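Local coordinates for geranylgeranyl pyrophosphate synthase (Corynebacterium glutamicum, PDB 3LMD), which probably condenses isopentenyl diphosphate units onto an allylic diphosphate in a magnesium-dependent reaction to build linear polyprenyl diphosphates, at residues G308-Q311 / A312-E316; I189-Y192 / T193-R197; E35-A38 / R39-A43. All coordinates share one frame; numbering follows the deposited sequence.

Contact 1 (G308-Q311 / A312-E316); sequences GGRQ and AALDE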
loop_
_atom_site.group_PDB
_atom_site.type_symbol
_atom_site.label_atom_id
_atom_site.label_comp_id
_atom_site.label_asym_id
_atom_site.label_seq_id
_atom_site.Cartn_x
_atom_site.Cartn_y
_atom_site.Cartn_z
ATOM N N GLY A 308 -20.164 -9.678 -35.455
ATOM C CA GLY A 308 -18.922 -10.414 -35.648
ATOM C C GLY A 308 -18.037 -10.300 -34.405
ATOM O O GLY A 308 -16.841 -10.628 -34.449
ATOM N N GLY A 309 -18.619 -9.832 -33.308
ATOM C CA GLY A 309 -17.832 -9.494 -32.101
ATOM C C GLY A 309 -17.220 -10.697 -31.410
ATOM O O GLY A 309 -16.085 -10.635 -30.924
ATOM N N ARG A 310 -17.961 -11.803 -31.372
ATOM C CA ARG A 310 -17.431 -13.004 -30.733
ATOM C C ARG A 310 -16.211 -13.497 -31.485
ATOM O O ARG A 310 -15.170 -13.796 -30.882
ATOM C CB ARG A 310 -18.486 -14.113 -30.649
ATOM C CG ARG A 310 -17.931 -15.374 -29.922
ATOM C CD ARG A 310 -18.957 -16.501 -29.891
ATOM N NE ARG A 310 -18.614 -17.428 -28.809
ATOM C CZ ARG A 310 -17.758 -18.435 -28.958
ATOM N NH1 ARG A 310 -17.476 -19.236 -27.938
ATOM N NH2 ARG A 310 -17.201 -18.649 -30.152
ATOM N N GLN A 311 -16.297 -13.570 -32.817
ATOM C CA GLN A 311 -15.164 -14.129 -33.543
ATOM C C GLN A 311 -13.955 -13.186 -33.497
ATOM O O GLN A 311 -12.809 -13.620 -33.498
ATOM C CB GLN A 311 -15.521 -14.455 -35.008
ATOM C CG GLN A 311 -14.362 -15.163 -35.711
ATOM C CD GLN A 311 -14.154 -16.547 -35.139
ATOM O OE1 GLN A 311 -15.112 -17.246 -34.849
ATOM N NE2 GLN A 311 -12.899 -16.926 -34.902
ATOM N N ALA A 312 -14.215 -11.890 -33.513
ATOM C CA ALA A 312 -13.123 -10.924 -33.423
ATOM C C ALA A 312 -12.376 -11.058 -32.066
ATOM O O ALA A 312 -11.136 -10.975 -32.003
ATOM C CB ALA A 312 -13.691 -9.498 -33.577
ATOM N N ALA A 313 -13.129 -11.231 -30.989
ATOM C CA ALA A 313 -12.510 -11.418 -29.658
ATOM C C ALA A 313 -11.779 -12.747 -29.609
ATOM O O ALA A 313 -10.691 -12.846 -29.039
ATOM C CB ALA A 313 -13.601 -11.372 -28.521
ATOM N N LEU A 314 -12.391 -13.778 -30.199
ATOM C CA LEU A 314 -11.764 -15.087 -30.226
ATOM C C LEU A 314 -10.463 -15.061 -31.023
ATOM O O LEU A 314 -9.486 -15.703 -30.627
ATOM C CB LEU A 314 -12.749 -16.149 -30.764
ATOM C CG LEU A 314 -12.363 -17.626 -30.847
ATOM C CD1 LEU A 314 -11.816 -18.154 -29.495
ATOM C CD2 LEU A 314 -13.593 -18.479 -31.312
ATOM N N ASP A 315 -10.430 -14.329 -32.140
ATOM C CA ASP A 315 -9.191 -14.231 -32.926
ATOM C C ASP A 315 -8.116 -13.513 -32.131
ATOM O O ASP A 315 -6.932 -13.796 -32.279
ATOM C CB ASP A 315 -9.415 -13.489 -34.253
ATOM C CG ASP A 315 -10.243 -14.321 -35.231
ATOM O OD1 ASP A 315 -10.306 -15.548 -35.046
ATOM O OD2 ASP A 315 -10.829 -13.752 -36.154
ATOM N N GLU A 316 -8.521 -12.580 -31.280
ATOM C CA GLU A 316 -7.536 -11.919 -30.388
ATOM C C GLU A 316 -6.999 -12.919 -29.342
ATOM O O GLU A 316 -5.796 -12.981 -29.072
ATOM C CB GLU A 316 -8.178 -10.684 -29.745
ATOM C CG GLU A 316 -7.240 -9.847 -28.900
ATOM C CD GLU A 316 -6.279 -9.007 -29.732
ATOM O OE1 GLU A 316 -6.078 -9.290 -30.930
ATOM O OE2 GLU A 316 -5.710 -8.061 -29.169
#
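Gln311 and Asp315, one helical turn apart, are joined by a side-chain hydrogen bond from Gln311 NE2 to Asp315 OD1 of 2.9 Å, with an N-H...O angle of 157°. The acceptor lies close to the amide plane of Gln311, whereas the amide nitrogen approaches OD1 from above the carboxylate plane; the two planes are turned 52° against each other. The glutamine chain makes this possible by bending at its second torsion (chi2 68°), which carries the amide along the helix towards Asp315. This bond lies on an exposed face of the helix. The same two residues are also linked through the backbone, where Asp315 N donates to Gln311 O.

Three further i to i+4 backbone bonds start the helix: Ala312 N to Gly308 O, Ala313 N to Gly309 O at 3.0 Å, and Leu314 N to Arg310 O at 2.9 Å. Gly308 occupies the N-cap position of helix 309-328, part of the all-alpha fold of the polyprenyl synthetase family. Just before it, the Ser307 hydroxyl oxygen is hydrogen-bonded to the Gly309 backbone nitrogen, while Glu275 takes a hydrogen bond from Gly308 N.

Leu314 makes van der Waals contacts with the polar ends of Arg310 and Gln311; its side chain runs beside that of Arg310 and points the same way. Its CD2 methyl lies 3.8 Å from Arg310 NH2, oblique to the guanidinium, and 4.0 Å from Gln311 NE2. Arg310 is extended from CG to NE, and its NH1 is hydrogen-bonded to the carbonyl of Val351, a residue that Leu314 also touches. The small side chains of Ala312 and Ala313 pack against Tyr271 and Pro268 of helix 267-274, respectively, and Ala313 also meets Ile242 of helix 219-246.

Contact 2 (I189-Y192 / T193-R197); sequences IEHY and TNVIR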
loop_
_atom_site.group_PDB
_atom_site.type_symbol
_atom_site.label_atom_id
_atom_site.label_comp_id
_atom_site.label_asym_id
_atom_site.label_seq_id
_atom_site.Cartn_x
_atom_site.Cartn_y
_atom_site.Cartn_z
ATOM N N ILE A 189 -10.658 -0.070 -27.441
ATOM C CA ILE A 189 -10.088 -1.411 -27.439
ATOM C C ILE A 189 -8.651 -1.411 -26.890
ATOM O O ILE A 189 -8.261 -2.319 -26.168
ATOM C CB ILE A 189 -10.138 -2.040 -28.843
ATOM C CG1 ILE A 189 -11.591 -2.404 -29.178
ATOM C CG2 ILE A 189 -9.226 -3.290 -28.907
ATOM C CD1 ILE A 189 -11.864 -2.620 -30.676
ATOM N N GLU A 190 -7.879 -0.390 -27.242
ATOM C CA GLU A 190 -6.565 -0.144 -26.619
ATOM C C GLU A 190 -6.696 0.063 -25.104
ATOM O O GLU A 190 -5.872 -0.431 -24.324
ATOM C CB GLU A 190 -5.895 1.089 -27.239
ATOM C CG GLU A 190 -5.509 0.901 -28.691
ATOM C CD GLU A 190 -4.692 2.065 -29.246
ATOM O OE1 GLU A 190 -4.525 3.084 -28.541
ATOM O OE2 GLU A 190 -4.215 1.955 -30.395
ATOM N N HIS A 191 -7.702 0.831 -24.690
ATOM C CA HIS A 191 -7.974 1.033 -23.268
ATOM C C HIS A 191 -8.240 -0.297 -22.568
ATOM O O HIS A 191 -7.656 -0.598 -21.529
ATOM C CB HIS A 191 -9.192 1.957 -23.084
ATOM C CG HIS A 191 -9.631 2.108 -21.661
ATOM N ND1 HIS A 191 -8.914 2.835 -20.732
ATOM C CD2 HIS A 191 -10.711 1.618 -21.003
ATOM C CE1 HIS A 191 -9.544 2.803 -19.571
ATOM N NE2 HIS A 191 -10.644 2.079 -19.712
ATOM N N TYR A 192 -9.149 -1.087 -23.134
ATOM C CA TYR A 192 -9.511 -2.356 -22.559
ATOM C C TYR A 192 -8.270 -3.214 -22.458
ATOM O O TYR A 192 -8.031 -3.827 -21.444
ATOM C CB TYR A 192 -10.562 -3.060 -23.439
ATOM C CG TYR A 192 -10.773 -4.536 -23.146
ATOM C CD1 TYR A 192 -11.763 -4.952 -22.271
ATOM C CD2 TYR A 192 -10.033 -5.513 -23.819
ATOM C CE1 TYR A 192 -11.978 -6.301 -22.013
ATOM C CE2 TYR A 192 -10.222 -6.859 -23.570
ATOM C CZ TYR A 192 -11.213 -7.252 -22.679
ATOM O OH TYR A 192 -11.425 -8.592 -22.427
ATOM N N THR A 193 -7.483 -3.255 -23.523
ATOM C CA THR A 193 -6.290 -4.107 -23.556
ATOM C C THR A 193 -5.277 -3.678 -22.489
ATOM O O THR A 193 -4.695 -4.533 -21.791
ATOM C CB THR A 193 -5.613 -4.089 -24.937
ATOM O OG1 THR A 193 -6.508 -4.653 -25.894
ATOM C CG2 THR A 193 -4.301 -4.920 -24.924
ATOM N N ASN A 194 -5.073 -2.374 -22.362
ATOM C CA ASN A 194 -4.134 -1.825 -21.364
ATOM C C ASN A 194 -4.583 -2.117 -19.950
ATOM O O ASN A 194 -3.779 -2.473 -19.103
ATOM C CB ASN A 194 -3.989 -0.306 -21.525
ATOM C CG ASN A 194 -3.214 0.078 -22.764
ATOM O OD1 ASN A 194 -2.390 -0.673 -23.234
ATOM N ND2 ASN A 194 -3.488 1.249 -23.296
ATOM N N VAL A 195 -5.879 -1.944 -19.682
ATOM C CA VAL A 195 -6.402 -2.286 -18.373
ATOM C C VAL A 195 -6.120 -3.743 -17.984
ATOM O O VAL A 195 -5.628 -3.993 -16.880
ATOM C CB VAL A 195 -7.892 -1.973 -18.235
ATOM C CG1 VAL A 195 -8.415 -2.559 -16.908
ATOM C CG2 VAL A 195 -8.109 -0.434 -18.274
ATOM N N ILE A 196 -6.414 -4.697 -18.873
ATOM C CA ILE A 196 -6.183 -6.115 -18.550
ATOM C C ILE A 196 -4.694 -6.434 -18.404
ATOM O O ILE A 196 -4.301 -7.119 -17.466
ATOM C CB ILE A 196 -6.806 -7.064 -19.587
ATOM C CG1 ILE A 196 -8.291 -6.750 -19.761
ATOM C CG2 ILE A 196 -6.587 -8.534 -19.170
ATOM C CD1 ILE A 196 -9.053 -6.752 -18.489
ATOM N N ARG A 197 -3.874 -5.919 -19.307
ATOM C CA ARG A 197 -2.412 -6.138 -19.210
ATOM C C ARG A 197 -1.889 -5.680 -17.838
ATOM O O ARG A 197 -1.081 -6.371 -17.198
ATOM C CB ARG A 197 -1.678 -5.373 -20.313
ATOM C CG ARG A 197 -0.162 -5.581 -20.327
ATOM C CD ARG A 197 0.523 -4.747 -21.457
ATOM N NE ARG A 197 0.056 -3.357 -21.450
ATOM C CZ ARG A 197 0.522 -2.403 -20.646
ATOM N NH1 ARG A 197 1.495 -2.677 -19.776
ATOM N NH2 ARG A 197 0.007 -1.173 -20.705
#
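The Tyr192 ring turns one face to Ile196, whose CG1 lies 4.2 Å from the ring centroid and 13° off the ring normal, a CH-pi contact displaced towards the phenol end, where CZ is the nearest ring atom. The two side chains are inclined to each other, and with CG anti to the backbone nitrogen (chi1 165°) the ring leans against the Thr193 peptide nitrogen and forward towards Ile196. A second CH-pi contact repeats this i to i+4 spacing one residue earlier: Val195 CG2 sits 4.0 Å from the centroid of the His191 imidazole, over one face and nearest CE1 and NE2. Here the side chains run alongside each other and point the same way.

Turned back along the helix, Thr193 donates to Ile189 O from both OG1 and N, each at 2.9 Å. The two donors come from opposite faces of the carbonyl plane, so one threonine grips this oxygen with both its backbone and its hydroxyl, a common helical use of threonine.

The phenol oxygen of Tyr192 is hydrogen-bonded to Asp241 of helix 219-246, part of an Asp-Asp-x-x-Asp sequence consistent with the family's second aspartate-rich motif. That helix also receives Ile196, on Met234 and Gln237; Ile189 faces helix 267-274, and Val195 packs on Arg178 and Glu179 of helix 159-181, placing this first part of helix 188-214 among three neighbouring helices.

Contact 3 (E35-A38 / R39-A43); sequences ELTA and RINDA
A bend at the third torsion of Arg39 (chi3 -48°) folds its guanidinium back along the helix over the backbone of Glu35 and Leu36, with CG anti to the carbonyl carbon (chi1 -73°). One face of the group then rests on Leu36 CA, 3.7 Å from CZ, and on the Glu35 carbonyl. At the NH1 end, NH1 is 3.3 Å from Glu35 CB. At the other amino group, NH2 is 3.4 Å from Leu36 CD1, the leucine and arginine side chains meeting at about a right angle. The Glu35 carboxylate turns elsewhere, its OE2 remaining 5.1 Å from Arg39 NH1, so on the glutamate side chain it is CB, not the carboxylate, that meets the guanidinium.

Leu36 also packs forward along the helix. Its CD1 lies 3.9 Å from Ile40 CG1, in an apolar contact between side chains that run alongside each other. On another face, Thr37 and Asn41 are likewise aligned, with CG2 of the threonine 3.6 Å from Asn41 ND2.

Beneath these side chains the backbone bonds are regular, from Arg39 N to Glu35 O (2.9 Å) through Asp42 N to Ala38 O. Ile40 meets Leu83 and Leu84 of helix 77-86, while Thr37 OG1 is hydrogen-bonded to the carbonyl of Asp33. Asp33 OD2 also accepts from Leu36 N. The contact is the first full turns of an amphipathic alpha-helix, helix 34-55, in an all-helical prenyltransferase.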
loop_
_atom_site.group_PDB
_atom_site.type_symbol
_atom_site.label_atom_id
_atom_site.label_comp_id
_atom_site.label_asym_id
_atom_site.label_seq_id
_atom_site.Cartn_x
_atom_site.Cartn_y
_atom_site.Cartn_z
ATOM N N GLU A 35 4.314 -37.525 -10.654
ATOM C CA GLU A 35 5.317 -36.950 -9.740
ATOM C C GLU A 35 5.274 -35.427 -9.755
ATOM O O GLU A 35 5.292 -34.796 -8.704
ATOM C CB GLU A 35 6.746 -37.418 -10.016
ATOM C CG GLU A 35 6.963 -38.881 -9.774
ATOM C CD GLU A 35 6.791 -39.643 -11.048
ATOM O OE1 GLU A 35 5.856 -40.476 -11.129
ATOM O OE2 GLU A 35 7.575 -39.366 -11.987
ATOM N N LEU A 36 5.230 -34.838 -10.948
ATOM C CA LEU A 36 5.046 -33.394 -11.039
ATOM C C LEU A 36 3.931 -33.015 -10.068
ATOM O O LEU A 36 4.107 -32.133 -9.217
ATOM C CB LEU A 36 4.665 -32.962 -12.461
ATOM C CG LEU A 36 4.530 -31.441 -12.631
ATOM C CD1 LEU A 36 5.837 -30.762 -12.176
ATOM C CD2 LEU A 36 4.183 -31.057 -14.064
ATOM N N THR A 37 2.794 -33.697 -10.199
ATOM C CA THR A 37 1.615 -33.424 -9.375
ATOM C C THR A 37 1.944 -33.448 -7.865
ATOM O O THR A 37 1.586 -32.519 -7.123
ATOM C CB THR A 37 0.431 -34.372 -9.744
ATOM O OG1 THR A 37 -0.014 -34.094 -11.082
ATOM C CG2 THR A 37 -0.758 -34.182 -8.784
ATOM N N ALA A 38 2.654 -34.482 -7.418
ATOM C CA ALA A 38 2.976 -34.633 -5.991
ATOM C C ALA A 38 3.928 -33.548 -5.453
ATOM O O ALA A 38 3.740 -33.019 -4.343
ATOM C CB ALA A 38 3.561 -36.018 -5.727
ATOM N N ARG A 39 4.975 -33.263 -6.220
ATOM C CA ARG A 39 5.973 -32.270 -5.848
ATOM C C ARG A 39 5.319 -30.889 -5.743
ATOM O O ARG A 39 5.513 -30.168 -4.761
ATOM C CB ARG A 39 7.088 -32.224 -6.899
ATOM C CG ARG A 39 8.043 -33.413 -6.872
ATOM C CD ARG A 39 9.269 -33.161 -7.758
ATOM N NE ARG A 39 8.931 -32.657 -9.098
ATOM C CZ ARG A 39 8.671 -33.427 -10.158
ATOM N NH1 ARG A 39 8.686 -34.749 -10.048
ATOM N NH2 ARG A 39 8.382 -32.878 -11.332
ATOM N N ILE A 40 4.528 -30.551 -6.753
ATOM C CA ILE A 40 3.809 -29.288 -6.796
ATOM C C ILE A 40 2.803 -29.194 -5.639
ATOM O O ILE A 40 2.818 -28.219 -4.898
ATOM C CB ILE A 40 3.113 -29.099 -8.155
ATOM C CG1 ILE A 40 4.160 -28.887 -9.254
ATOM C CG2 ILE A 40 2.140 -27.944 -8.121
ATOM C CD1 ILE A 40 4.992 -27.631 -9.101
ATOM N N ASN A 41 1.950 -30.207 -5.471
ATOM C CA ASN A 41 1.034 -30.262 -4.318
ATOM C C ASN A 41 1.724 -30.050 -2.958
ATOM O O ASN A 41 1.242 -29.267 -2.137
ATOM C CB ASN A 41 0.197 -31.549 -4.307
ATOM C CG ASN A 41 -0.920 -31.527 -5.345
ATOM O OD1 ASN A 41 -1.241 -30.478 -5.910
ATOM N ND2 ASN A 41 -1.509 -32.681 -5.604
ATOM N N ASP A 42 2.843 -30.725 -2.727
ATOM C CA ASP A 42 3.609 -30.542 -1.482
ATOM C C ASP A 42 4.102 -29.104 -1.322
ATOM O O ASP A 42 4.098 -28.550 -0.228
ATOM C CB ASP A 42 4.841 -31.440 -1.453
ATOM C CG ASP A 42 4.492 -32.908 -1.295
ATOM O OD1 ASP A 42 3.292 -33.218 -1.139
ATOM O OD2 ASP A 42 5.420 -33.746 -1.338
ATOM N N ALA A 43 4.576 -28.521 -2.406
ATOM C CA ALA A 43 5.061 -27.151 -2.322
ATOM C C ALA A 43 3.884 -26.170 -2.124
ATOM O O ALA A 43 4.046 -25.169 -1.429
ATOM C CB ALA A 43 5.893 -26.794 -3.547
#

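In the fold
Contacts 1 and 2 are neighbours in space although far apart in sequence: their centres are 15 Å apart and their nearest atoms about 5 Å. Both meet helices 219-246 and 267-274, which link them. Each is also near a metal-binding position: the side chain of Val195 in contact 2 is about 9 Å from that of Asp115 and about 10 Å from that of Asp119, and Arg310 in contact 1 about 7 Å from Ser305, where calcium has been seen in this protein, though none is bound to this chain here. Contact 3 lies away from these sites, its centre 37 Å from that of contact 1 and 35 Å from that of contact 2, across the chain's centre from contact 2.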